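Xyloglucan-specific endo-beta-1,4-glucanase BoGH9A (Bacteroides ovatus, PDB 6DHT) hydrolyses internal beta-1,4-glucosidic linkages in the backbone of xyloglucan, releasing xyloglucan oligosaccharides. Local coordinates at residues V236-T241 against Q262-A267; P83-L88 against T96-D101; R477-F482 against P533-V538; A111-Y116 against I202-S207. All coordinates share one frame; numbering follows the deposited sequence. Where two conformers were deposited one is given.

Interactions 1, 3 and 4 all lie in the family 9 glycoside hydrolase region, whereas interaction 2 is a hairpin of the N-terminal Ig-like domain. Interaction 3 lies nearest to interaction 2, nearest atoms about 9 Å apart. It is also close to two predicted active-site residues: the Tyr537 side chain is about 4 Å from that of Asp539 and about 9 Å from that of His497. Interaction 1 lies farther off, its His238 side chain about 11 Å from that of Asp171, the predicted nucleophile. Interactions 1 and 3 have centres 36 Å apart. Interaction 4 follows interaction 2's second strand in the chain and contributes Glu206 to a calcium site.

Interaction 1 of 4, residues V236-T241 against Q262-A267; sequences VYHKLT and QKSVTA
Tyr237 and Lys263 bring their backbones together in a single bridge, CA to CA 4.0 Å, where residues 236-238 lead into strand 239-241 and residues 262-264 into helix 265-281. His238 N donates to Gln262 O at 3.1 Å, coming from above the carbonyl plane. The bond from Ser264 N to Val236 O is weak at 3.4 Å, and Lys263 CA makes a CA-H...O contact with the same oxygen. One water ties the backbones further, accepting from Val236 N and donating to Ser264 O. The bridge leads straight into a helix start: Ser264 is the N-cap, its OG accepting from Ala267 N at 3.0 Å. That OG sits between the backbone N and the carbonyl carbon (chi1 68°), and His238 ND1 meets it at 2.8 Å in the plane of the imidazole. The other ring nitrogen, NE2, bonds to Glu332 O, and Tyr315 stacks on the ring, so both the rotation and the tilt of the imidazole are constrained. Ala267 CB points toward the other segment and packs beside the bridge, 3.7 Å from Val236 O and 4.0 Å from His238 CA. The Tyr237 and Lys263 side chains run side by side in the same direction, Tyr237 CD1 3.9 Å from Lys263 CG. Beyond this the tyrosine OH bonds to Arg154, while Lys263 NZ makes salt bridges with Asp233 and Asp230.

Interaction 2 of 4, residues P83-L88 against T96-D101; sequences PGKYIL and TFLIKD
Phe97 carries Tyr86 CB over one face of its ring, 3.5 Å above the plane and displaced toward the rim, while Leu88 CB comes to the ring edge at 4.0 Å from Phe97 CE2. The Tyr86 ring is nearly parallel to it, planes at 24°, but slid so far aside that the two barely overlap. On Tyr86, CE2 meets Ile99 CD1 at 3.7 Å. The Phe97 ring reaches its neighbour because CG lies between the backbone N and the carbonyl carbon (chi1 66°). An alanine here would probably leave Tyr86 CB and Leu88 CB facing a gap. In the backbone that carries these rings, Tyr86 and Phe97 form an antiparallel hydrogen-bonded pair, Tyr86 N to Phe97 O 2.9 Å, and Gly84 pairs likewise with Ile99. Gly84 has backbone angles at which a CB would jam against the preceding carbonyl. On the face of Lys85 and Leu98, Lys85 CB rests on Leu98 CD2 at 3.7 Å. This beta hairpin forms one side of a four-stranded antiparallel sheet of the Ig-like domain: strand 93-99 is outermost, and strand 84-90 pairs on its far side with strand 42-47, whose Ile45 touches Tyr86, Leu88 and Phe97.

Interaction 3 of 4, residues R477-F482 against P533-V538; sequences RNATGF and PDESYV
Ala479, Thr480 and Phe482, in the loop after helix 461-474, meet Asp534, Glu535 and Tyr537 of the loop that runs on to Asp539, a predicted active-site residue. The first loop is shaped by an Asx turn, Asn478 OD1 accepting from Thr480 N at 3.0 Å, which a second bond to OD1, from Gly481 N at 2.8 Å, extends to an Asx motif; Asn478 ND2 donates to Phe482 O. Across the contact, Tyr537 stands edge-on to Phe482 in a T-shaped pair, planes at 70°. Tyr537 CE2 lies over the centre of the Phe482 ring, 3.6 Å above its plane. Thr480 CG2 packs against the backbone at Asp534 O, 3.5 Å away, and Ala479 CB presses on the Asp534 carboxylate, 3.3 Å from OD2. Glu535 CG lies 3.8 Å from Ala479 CB. The polar ends of these residues find their partners outside both segments: Asp534 OD1 bonds to Trp67 and Glu535 forms a salt bridge with Lys70, both from the N-terminal Ig-like domain, while Tyr537 OH bonds to Asn547. Between the loops the meeting is one of van der Waals contacts, a ring edge on a ring face and methyl groups against a carboxylate, a carbonyl oxygen and a methylene, so the hold probably depends on shape.

Interaction 4 of 4, residues A111-Y116 against I202-S207; sequences ALKSFY and INIPES. With CA (calcium ion), chain D; EDO (1,2-ethanediol), chain G.
Lys113 NZ donates to two successive backbone carbonyls across the contact, Asn203 O at 3.0 Å and Ile202 O also at 3.0 Å. It approaches the Ile202 oxygen nearly along the C=O axis, but the Asn203 oxygen from well above its carbonyl plane. The ammonium also reaches Tyr128 O and O1 of a 1,2-ethanediol molecule, the latter at 3.1 Å; with four acceptors for three N-H groups, at least one must be shared. The lysine chain arrives by bending at chi2 (58°) and chi4 (-69°), which carries CD and then NZ round toward the loop. An alanine here would probably leave the carbonyls of Ile202 and Asn203 without their charged mate and Ile204 CG2 without the CD carbon packed beside it. The loop is then bent by a type I beta turn from Ile204 to Ser207, closed by Ser207 N to Ile204 O, and Ser207 OG accepts from Ile204 N. Within this turn Glu206 O binds a calcium ion at 2.4 Å, completed by Asn209, Thr211, Asp213, Asp216 and a water, while its carboxylate makes a salt bridge with Arg119. Away from the polar centre the contact is apolar. Lys113 CD lies 3.6 Å from Ile204 CG2, the same methyl that Tyr116 CB meets at 3.9 Å. Tyr116 CE1 rests against Pro205 CD at 3.6 Å, and Leu112 CG meets Ile202 CD1 at 3.8 Å, those two side chains crossing at about a right angle. On a further side of helix 105-117, Ala111 and Phe115 pack on helix 551-567.

Interaction 1 of 4, residues V236-T241 against Q262-A267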
# COMPACT_ATOMS: atom_id res chain seq x y z
N VAL A 236 1.06 12.38 -20.53
CA VAL A 236 0.71 12.62 -19.12
C VAL A 236 1.93 13.16 -18.39
O VAL A 236 3.00 12.56 -18.42
CB VAL A 236 0.18 11.33 -18.45
CG1 VAL A 236 -0.19 11.56 -16.98
CG2 VAL A 236 -1.01 10.81 -19.20
N TYR A 237 1.77 14.32 -17.74
CA TYR A 237 2.84 14.96 -16.99
C TYR A 237 3.21 14.07 -15.83
O TYR A 237 2.33 13.47 -15.21
CB TYR A 237 2.38 16.35 -16.49
CG TYR A 237 1.83 17.22 -17.61
CD1 TYR A 237 2.65 17.66 -18.64
CD2 TYR A 237 0.51 17.62 -17.61
CE1 TYR A 237 2.15 18.46 -19.65
CE2 TYR A 237 0.00 18.41 -18.62
CZ TYR A 237 0.83 18.82 -19.63
OH TYR A 237 0.29 19.60 -20.62
N HIS A 238 4.51 13.95 -15.54
CA HIS A 238 5.00 13.00 -14.53
C HIS A 238 4.47 13.32 -13.14
O HIS A 238 4.07 12.41 -12.41
CB HIS A 238 6.53 13.01 -14.55
CG HIS A 238 7.18 11.88 -13.81
ND1 HIS A 238 7.16 10.57 -14.24
CD2 HIS A 238 7.91 11.88 -12.67
CE1 HIS A 238 7.85 9.82 -13.41
NE2 HIS A 238 8.31 10.59 -12.44
N LYS A 239 4.49 14.59 -12.75
CA LYS A 239 4.04 14.98 -11.42
C LYS A 239 3.63 16.45 -11.40
O LYS A 239 3.92 17.22 -12.34
CB LYS A 239 5.13 14.71 -10.39
CG LYS A 239 6.45 15.44 -10.69
CD LYS A 239 7.48 15.19 -9.61
CE LYS A 239 8.85 15.74 -9.99
NZ LYS A 239 9.85 15.60 -8.91
N LEU A 240 2.93 16.83 -10.33
CA LEU A 240 2.57 18.20 -10.04
C LEU A 240 3.30 18.54 -8.76
O LEU A 240 3.14 17.87 -7.74
CB LEU A 240 1.06 18.34 -9.90
CG LEU A 240 0.48 19.76 -9.78
CD1 LEU A 240 -1.00 19.74 -10.07
CD2 LEU A 240 0.71 20.32 -8.39
N THR A 241 4.17 19.56 -8.82
CA THR A 241 5.15 19.76 -7.76
C THR A 241 5.56 21.22 -7.61
O THR A 241 5.40 22.04 -8.53
CB THR A 241 6.42 18.90 -8.05
OG1 THR A 241 7.35 18.96 -6.98
CG2 THR A 241 7.08 19.33 -9.38
N GLN A 262 7.67 17.48 -17.13
CA GLN A 262 7.88 16.60 -18.27
C GLN A 262 6.97 15.36 -18.31
O GLN A 262 6.88 14.62 -17.34
CB GLN A 262 9.33 16.12 -18.26
CG GLN A 262 9.75 15.30 -19.47
CD GLN A 262 10.82 14.25 -19.14
OE1 GLN A 262 11.94 14.59 -18.74
NE2 GLN A 262 10.47 12.97 -19.29
N LYS A 263 6.34 15.14 -19.45
CA LYS A 263 5.62 13.90 -19.72
C LYS A 263 6.59 12.71 -19.68
O LYS A 263 7.71 12.81 -20.14
CB LYS A 263 4.96 13.98 -21.09
CG LYS A 263 3.87 15.01 -21.21
CD LYS A 263 3.52 15.24 -22.68
CE LYS A 263 2.39 16.23 -22.85
NZ LYS A 263 2.44 16.90 -24.19
N SER A 264 6.15 11.58 -19.11
CA SER A 264 7.00 10.39 -19.07
C SER A 264 6.23 9.17 -19.55
O SER A 264 5.01 9.14 -19.48
CB SER A 264 7.53 10.14 -17.66
OG SER A 264 6.47 9.77 -16.80
N VAL A 265 6.96 8.17 -20.03
CA VAL A 265 6.35 6.97 -20.57
C VAL A 265 5.70 6.18 -19.44
O VAL A 265 4.61 5.63 -19.62
CB VAL A 265 7.39 6.11 -21.33
CG1 VAL A 265 8.49 5.61 -20.42
CG2 VAL A 265 6.71 4.98 -22.05
N THR A 266 6.33 6.18 -18.27
CA THR A 266 5.79 5.45 -17.12
C THR A 266 4.53 6.14 -16.57
O THR A 266 3.56 5.48 -16.22
CB THR A 266 6.85 5.30 -16.04
OG1 THR A 266 7.49 6.57 -15.84
CG2 THR A 266 7.87 4.28 -16.46
N ALA A 267 4.52 7.46 -16.51
CA ALA A 267 3.29 8.16 -16.15
C ALA A 267 2.15 7.83 -17.09
O ALA A 267 1.01 7.57 -16.67
CB ALA A 267 3.52 9.67 -16.09
O HOH W 1 3.39 10.87 -21.09

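Interaction 2 of 4, residues P83-L88 against T96-D101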
# COMPACT_ATOMS: atom_id res chain seq x y z
N PRO A 83 -13.57 -16.76 21.51
CA PRO A 83 -13.46 -15.30 21.60
C PRO A 83 -13.50 -14.78 23.03
O PRO A 83 -14.27 -15.26 23.87
CB PRO A 83 -14.68 -14.80 20.83
CG PRO A 83 -14.99 -15.90 19.87
CD PRO A 83 -14.66 -17.17 20.61
N GLY A 84 -12.67 -13.79 23.32
CA GLY A 84 -12.59 -13.24 24.65
C GLY A 84 -11.33 -12.44 24.88
O GLY A 84 -10.53 -12.24 23.96
N LYS A 85 -11.14 -11.99 26.12
CA LYS A 85 -9.94 -11.27 26.52
C LYS A 85 -9.13 -12.17 27.42
O LYS A 85 -9.68 -12.82 28.31
CB LYS A 85 -10.30 -9.97 27.26
CG LYS A 85 -9.11 -9.15 27.69
CD LYS A 85 -9.52 -7.90 28.47
CE LYS A 85 -8.30 -7.17 28.97
NZ LYS A 85 -8.63 -5.88 29.65
N TYR A 86 -7.83 -12.24 27.16
CA TYR A 86 -6.95 -13.22 27.79
C TYR A 86 -5.69 -12.54 28.32
O TYR A 86 -5.33 -11.44 27.90
CB TYR A 86 -6.55 -14.31 26.79
CG TYR A 86 -7.73 -15.13 26.34
CD1 TYR A 86 -8.13 -16.25 27.07
CD2 TYR A 86 -8.45 -14.78 25.22
CE1 TYR A 86 -9.20 -16.99 26.68
CE2 TYR A 86 -9.53 -15.51 24.82
CZ TYR A 86 -9.90 -16.63 25.56
OH TYR A 86 -10.99 -17.38 25.19
N ILE A 87 -5.03 -13.21 29.26
CA ILE A 87 -3.74 -12.75 29.76
C ILE A 87 -2.67 -13.79 29.45
O ILE A 87 -2.84 -14.96 29.77
CB ILE A 87 -3.76 -12.55 31.28
CG1 ILE A 87 -4.91 -11.64 31.70
CG2 ILE A 87 -2.41 -11.99 31.76
CD1 ILE A 87 -5.19 -11.72 33.21
N LEU A 88 -1.58 -13.34 28.84
CA LEU A 88 -0.43 -14.19 28.58
C LEU A 88 0.60 -13.90 29.66
O LEU A 88 1.09 -12.78 29.75
CB LEU A 88 0.17 -13.88 27.20
CG LEU A 88 1.25 -14.83 26.65
CD1 LEU A 88 1.47 -14.54 25.17
CD2 LEU A 88 2.55 -14.70 27.31
N THR A 96 -2.08 -8.50 27.95
CA THR A 96 -3.44 -8.93 27.66
C THR A 96 -3.65 -8.86 26.15
O THR A 96 -3.04 -8.03 25.48
CB THR A 96 -4.51 -8.06 28.33
OG1 THR A 96 -4.46 -6.74 27.79
CG2 THR A 96 -4.30 -8.01 29.83
N PHE A 97 -4.50 -9.73 25.63
CA PHE A 97 -4.80 -9.72 24.20
C PHE A 97 -6.22 -10.20 23.96
O PHE A 97 -6.85 -10.78 24.83
CB PHE A 97 -3.80 -10.60 23.45
CG PHE A 97 -3.90 -12.07 23.77
CD1 PHE A 97 -4.73 -12.89 23.03
CD2 PHE A 97 -3.16 -12.62 24.80
CE1 PHE A 97 -4.83 -14.25 23.30
CE2 PHE A 97 -3.27 -13.98 25.08
CZ PHE A 97 -4.09 -14.79 24.34
N LEU A 98 -6.71 -9.96 22.74
CA LEU A 98 -8.06 -10.32 22.37
C LEU A 98 -8.05 -11.38 21.30
O LEU A 98 -7.21 -11.36 20.39
CB LEU A 98 -8.82 -9.11 21.83
CG LEU A 98 -9.04 -7.92 22.78
CD1 LEU A 98 -9.76 -6.80 22.06
CD2 LEU A 98 -9.84 -8.33 23.99
N ILE A 99 -9.02 -12.29 21.40
CA ILE A 99 -9.37 -13.18 20.30
C ILE A 99 -10.77 -12.76 19.91
O ILE A 99 -11.67 -12.75 20.75
CB ILE A 99 -9.36 -14.67 20.74
CG1 ILE A 99 -7.95 -15.09 21.15
CG2 ILE A 99 -9.87 -15.52 19.60
CD1 ILE A 99 -7.87 -16.55 21.69
N LYS A 100 -10.99 -12.38 18.66
CA LYS A 100 -12.30 -11.87 18.27
C LYS A 100 -12.45 -11.91 16.76
O LYS A 100 -11.46 -11.89 16.02
CB LYS A 100 -12.49 -10.44 18.76
CG LYS A 100 -11.53 -9.46 18.13
CD LYS A 100 -11.55 -8.11 18.83
CE LYS A 100 -12.77 -7.28 18.50
NZ LYS A 100 -12.74 -6.01 19.28
N ASP A 101 -13.69 -12.00 16.31
CA ASP A 101 -14.00 -11.77 14.91
C ASP A 101 -13.61 -10.35 14.48
O ASP A 101 -13.59 -9.41 15.28
CB ASP A 101 -15.49 -11.96 14.67
CG ASP A 101 -15.92 -13.39 14.81
OD1 ASP A 101 -15.09 -14.30 14.61
OD2 ASP A 101 -17.12 -13.61 15.08

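Interaction 3 of 4, residues R477-F482 against P533-V538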
# COMPACT_ATOMS: atom_id res chain seq x y z
N ARG A 477 4.86 -8.12 16.32
CA ARG A 477 5.68 -9.30 16.55
C ARG A 477 7.00 -9.17 15.82
O ARG A 477 7.22 -9.80 14.79
CB ARG A 477 4.94 -10.58 16.17
CG ARG A 477 5.68 -11.80 16.68
CD ARG A 477 4.89 -13.04 16.50
NE ARG A 477 4.89 -13.44 15.10
CZ ARG A 477 3.92 -14.13 14.52
NH1 ARG A 477 2.84 -14.43 15.21
NH2 ARG A 477 4.00 -14.45 13.24
N ASN A 478 7.89 -8.34 16.37
CA ASN A 478 9.10 -7.95 15.67
C ASN A 478 10.20 -7.50 16.66
O ASN A 478 9.99 -7.52 17.89
CB ASN A 478 8.75 -6.84 14.65
CG ASN A 478 8.23 -5.59 15.33
OD1 ASN A 478 8.87 -5.06 16.25
ND2 ASN A 478 7.05 -5.12 14.93
N ALA A 479 11.33 -7.08 16.12
CA ALA A 479 12.51 -6.78 16.94
C ALA A 479 12.44 -5.48 17.74
O ALA A 479 13.26 -5.31 18.66
CB ALA A 479 13.71 -6.74 16.06
N THR A 480 11.54 -4.56 17.41
CA THR A 480 11.44 -3.28 18.12
C THR A 480 10.26 -3.25 19.08
O THR A 480 10.26 -2.46 20.04
CB THR A 480 11.32 -2.08 17.17
OG1 THR A 480 10.08 -2.19 16.45
CG2 THR A 480 12.46 -2.06 16.21
N GLY A 481 9.24 -4.06 18.82
CA GLY A 481 8.01 -4.01 19.60
C GLY A 481 6.99 -2.96 19.17
O GLY A 481 5.99 -2.77 19.83
N PHE A 482 7.24 -2.28 18.06
CA PHE A 482 6.26 -1.34 17.52
C PHE A 482 5.21 -2.05 16.67
O PHE A 482 5.53 -2.95 15.91
CB PHE A 482 6.91 -0.31 16.62
CG PHE A 482 7.53 0.84 17.37
CD1 PHE A 482 8.80 0.74 17.91
CD2 PHE A 482 6.83 2.02 17.53
CE1 PHE A 482 9.37 1.83 18.59
CE2 PHE A 482 7.37 3.09 18.21
CZ PHE A 482 8.65 3.00 18.75
N PRO A 533 19.90 -4.74 11.82
CA PRO A 533 19.11 -4.09 10.76
C PRO A 533 17.62 -3.98 11.09
O PRO A 533 17.03 -2.97 10.69
CB PRO A 533 19.28 -5.02 9.55
CG PRO A 533 20.38 -5.87 9.85
CD PRO A 533 20.52 -5.98 11.33
N ASP A 534 17.06 -4.96 11.79
CA ASP A 534 15.62 -4.95 12.10
C ASP A 534 15.27 -4.04 13.28
O ASP A 534 14.11 -3.91 13.67
CB ASP A 534 15.06 -6.38 12.28
CG ASP A 534 15.78 -7.20 13.33
OD1 ASP A 534 16.86 -6.79 13.83
OD2 ASP A 534 15.28 -8.30 13.65
N GLU A 535 16.29 -3.39 13.84
CA GLU A 535 16.11 -2.45 14.93
C GLU A 535 16.51 -1.02 14.52
O GLU A 535 16.49 -0.10 15.34
CB GLU A 535 16.93 -2.92 16.14
CG GLU A 535 16.49 -4.27 16.70
CD GLU A 535 17.31 -4.71 17.90
OE1 GLU A 535 18.11 -3.90 18.41
OE2 GLU A 535 17.16 -5.87 18.34
N SER A 536 16.87 -0.85 13.25
CA SER A 536 17.27 0.45 12.72
C SER A 536 16.07 1.33 12.40
O SER A 536 15.89 1.75 11.26
CB SER A 536 18.13 0.30 11.47
OG SER A 536 19.32 -0.40 11.78
N TYR A 537 15.31 1.65 13.44
CA TYR A 537 14.07 2.40 13.33
C TYR A 537 14.07 3.44 14.45
O TYR A 537 14.38 3.11 15.59
CB TYR A 537 12.84 1.44 13.45
CG TYR A 537 11.56 2.20 13.65
CD1 TYR A 537 10.97 2.87 12.59
CD2 TYR A 537 10.97 2.32 14.90
CE1 TYR A 537 9.85 3.62 12.76
CE2 TYR A 537 9.86 3.11 15.09
CZ TYR A 537 9.28 3.73 14.00
OH TYR A 537 8.19 4.54 14.16
N VAL A 538 13.73 4.67 14.11
CA VAL A 538 13.51 5.73 15.08
C VAL A 538 12.19 6.45 14.84
O VAL A 538 11.90 6.87 13.73
CB VAL A 538 14.68 6.80 15.08
CG1 VAL A 538 15.92 6.19 15.68
CG2 VAL A 538 14.95 7.34 13.69

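Interaction 4 of 4, residues A111-Y116 against I202-S207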
# COMPACT_ATOMS: atom_id res chain seq x y z
N ALA A 111 -6.57 2.29 7.38
CA ALA A 111 -5.62 2.34 6.28
C ALA A 111 -6.24 3.02 5.05
O ALA A 111 -5.58 3.81 4.36
CB ALA A 111 -5.13 0.96 5.96
N LEU A 112 -7.50 2.71 4.76
CA LEU A 112 -8.19 3.36 3.67
C LEU A 112 -8.52 4.81 3.99
O LEU A 112 -8.38 5.69 3.11
CB LEU A 112 -9.46 2.56 3.35
CG LEU A 112 -10.29 3.09 2.19
CD1 LEU A 112 -9.50 3.20 0.89
CD2 LEU A 112 -11.49 2.17 1.98
N LYS A 113 -8.93 5.07 5.21
CA LYS A 113 -9.30 6.42 5.62
C LYS A 113 -8.10 7.36 5.61
O LYS A 113 -8.26 8.58 5.52
CB LYS A 113 -9.95 6.35 7.00
CG LYS A 113 -10.53 7.63 7.56
CD LYS A 113 -11.60 8.26 6.70
CE LYS A 113 -12.26 9.43 7.44
NZ LYS A 113 -13.10 9.01 8.61
N SER A 114 -6.88 6.82 5.70
CA SER A 114 -5.68 7.65 5.62
C SER A 114 -5.66 8.47 4.33
O SER A 114 -5.16 9.61 4.33
CB SER A 114 -4.42 6.79 5.70
OG SER A 114 -4.17 6.07 4.49
N PHE A 115 -6.18 7.91 3.24
CA PHE A 115 -6.21 8.59 1.96
C PHE A 115 -7.09 9.84 2.02
O PHE A 115 -6.76 10.88 1.42
CB PHE A 115 -6.68 7.64 0.86
CG PHE A 115 -5.66 6.58 0.52
CD1 PHE A 115 -5.59 5.40 1.25
CD2 PHE A 115 -4.76 6.79 -0.52
CE1 PHE A 115 -4.61 4.45 0.95
CE2 PHE A 115 -3.80 5.83 -0.82
CZ PHE A 115 -3.72 4.68 -0.07
N TYR A 116 -8.20 9.75 2.74
CA TYR A 116 -9.06 10.90 2.96
C TYR A 116 -8.28 12.06 3.62
O TYR A 116 -8.36 13.20 3.17
CB TYR A 116 -10.31 10.51 3.77
CG TYR A 116 -11.02 11.72 4.35
CD1 TYR A 116 -11.88 12.50 3.57
CD2 TYR A 116 -10.82 12.09 5.67
CE1 TYR A 116 -12.50 13.62 4.11
CE2 TYR A 116 -11.44 13.20 6.21
CZ TYR A 116 -12.29 13.95 5.42
OH TYR A 116 -12.92 15.06 5.94
N ILE A 202 -16.56 3.96 6.00
CA ILE A 202 -15.43 4.55 6.73
C ILE A 202 -15.63 6.02 7.12
O ILE A 202 -14.67 6.70 7.53
CB ILE A 202 -14.12 4.41 5.93
CG1 ILE A 202 -14.23 5.08 4.55
CG2 ILE A 202 -13.75 2.94 5.76
CD1 ILE A 202 -12.91 5.23 3.84
N ASN A 203 -16.86 6.49 7.02
CA ASN A 203 -17.21 7.85 7.41
C ASN A 203 -16.38 8.90 6.68
O ASN A 203 -15.65 9.69 7.28
CB ASN A 203 -17.13 8.03 8.93
CG ASN A 203 -17.64 9.39 9.37
OD1 ASN A 203 -18.52 9.97 8.74
ND2 ASN A 203 -17.07 9.92 10.44
N ILE A 204 -16.49 8.87 5.36
CA ILE A 204 -16.00 9.92 4.48
C ILE A 204 -17.21 10.65 3.90
O ILE A 204 -18.34 10.19 4.04
CB ILE A 204 -15.11 9.35 3.34
CG1 ILE A 204 -15.82 8.22 2.59
CG2 ILE A 204 -13.79 8.86 3.91
CD1 ILE A 204 -15.11 7.76 1.33
N PRO A 205 -17.00 11.81 3.26
CA PRO A 205 -18.16 12.56 2.76
C PRO A 205 -19.04 11.74 1.82
O PRO A 205 -20.25 11.99 1.72
CB PRO A 205 -17.51 13.75 2.05
CG PRO A 205 -16.23 13.94 2.79
CD PRO A 205 -15.75 12.56 3.10
N GLU A 206 -18.45 10.73 1.18
CA GLU A 206 -19.14 9.93 0.18
C GLU A 206 -19.73 8.64 0.77
O GLU A 206 -20.16 7.75 0.01
CB GLU A 206 -18.21 9.62 -1.00
CG GLU A 206 -17.55 10.87 -1.64
CD GLU A 206 -16.36 11.45 -0.86
OE1 GLU A 206 -15.88 10.82 0.11
OE2 GLU A 206 -15.89 12.55 -1.25
N SER A 207 -19.76 8.53 2.09
CA SER A 207 -20.23 7.30 2.73
C SER A 207 -21.73 7.05 2.58
O SER A 207 -22.17 5.93 2.80
CB SER A 207 -19.86 7.24 4.21
OG SER A 207 -18.46 7.01 4.37
CA CA D . -19.83 5.59 -0.87
C1 EDO G . -13.21 5.55 10.46
O1 EDO G . -12.70 6.86 10.78
C2 EDO G . -12.15 4.77 9.68
O2 EDO G . -10.97 4.55 10.48
O HOH W 2 -21.70 4.63 0.22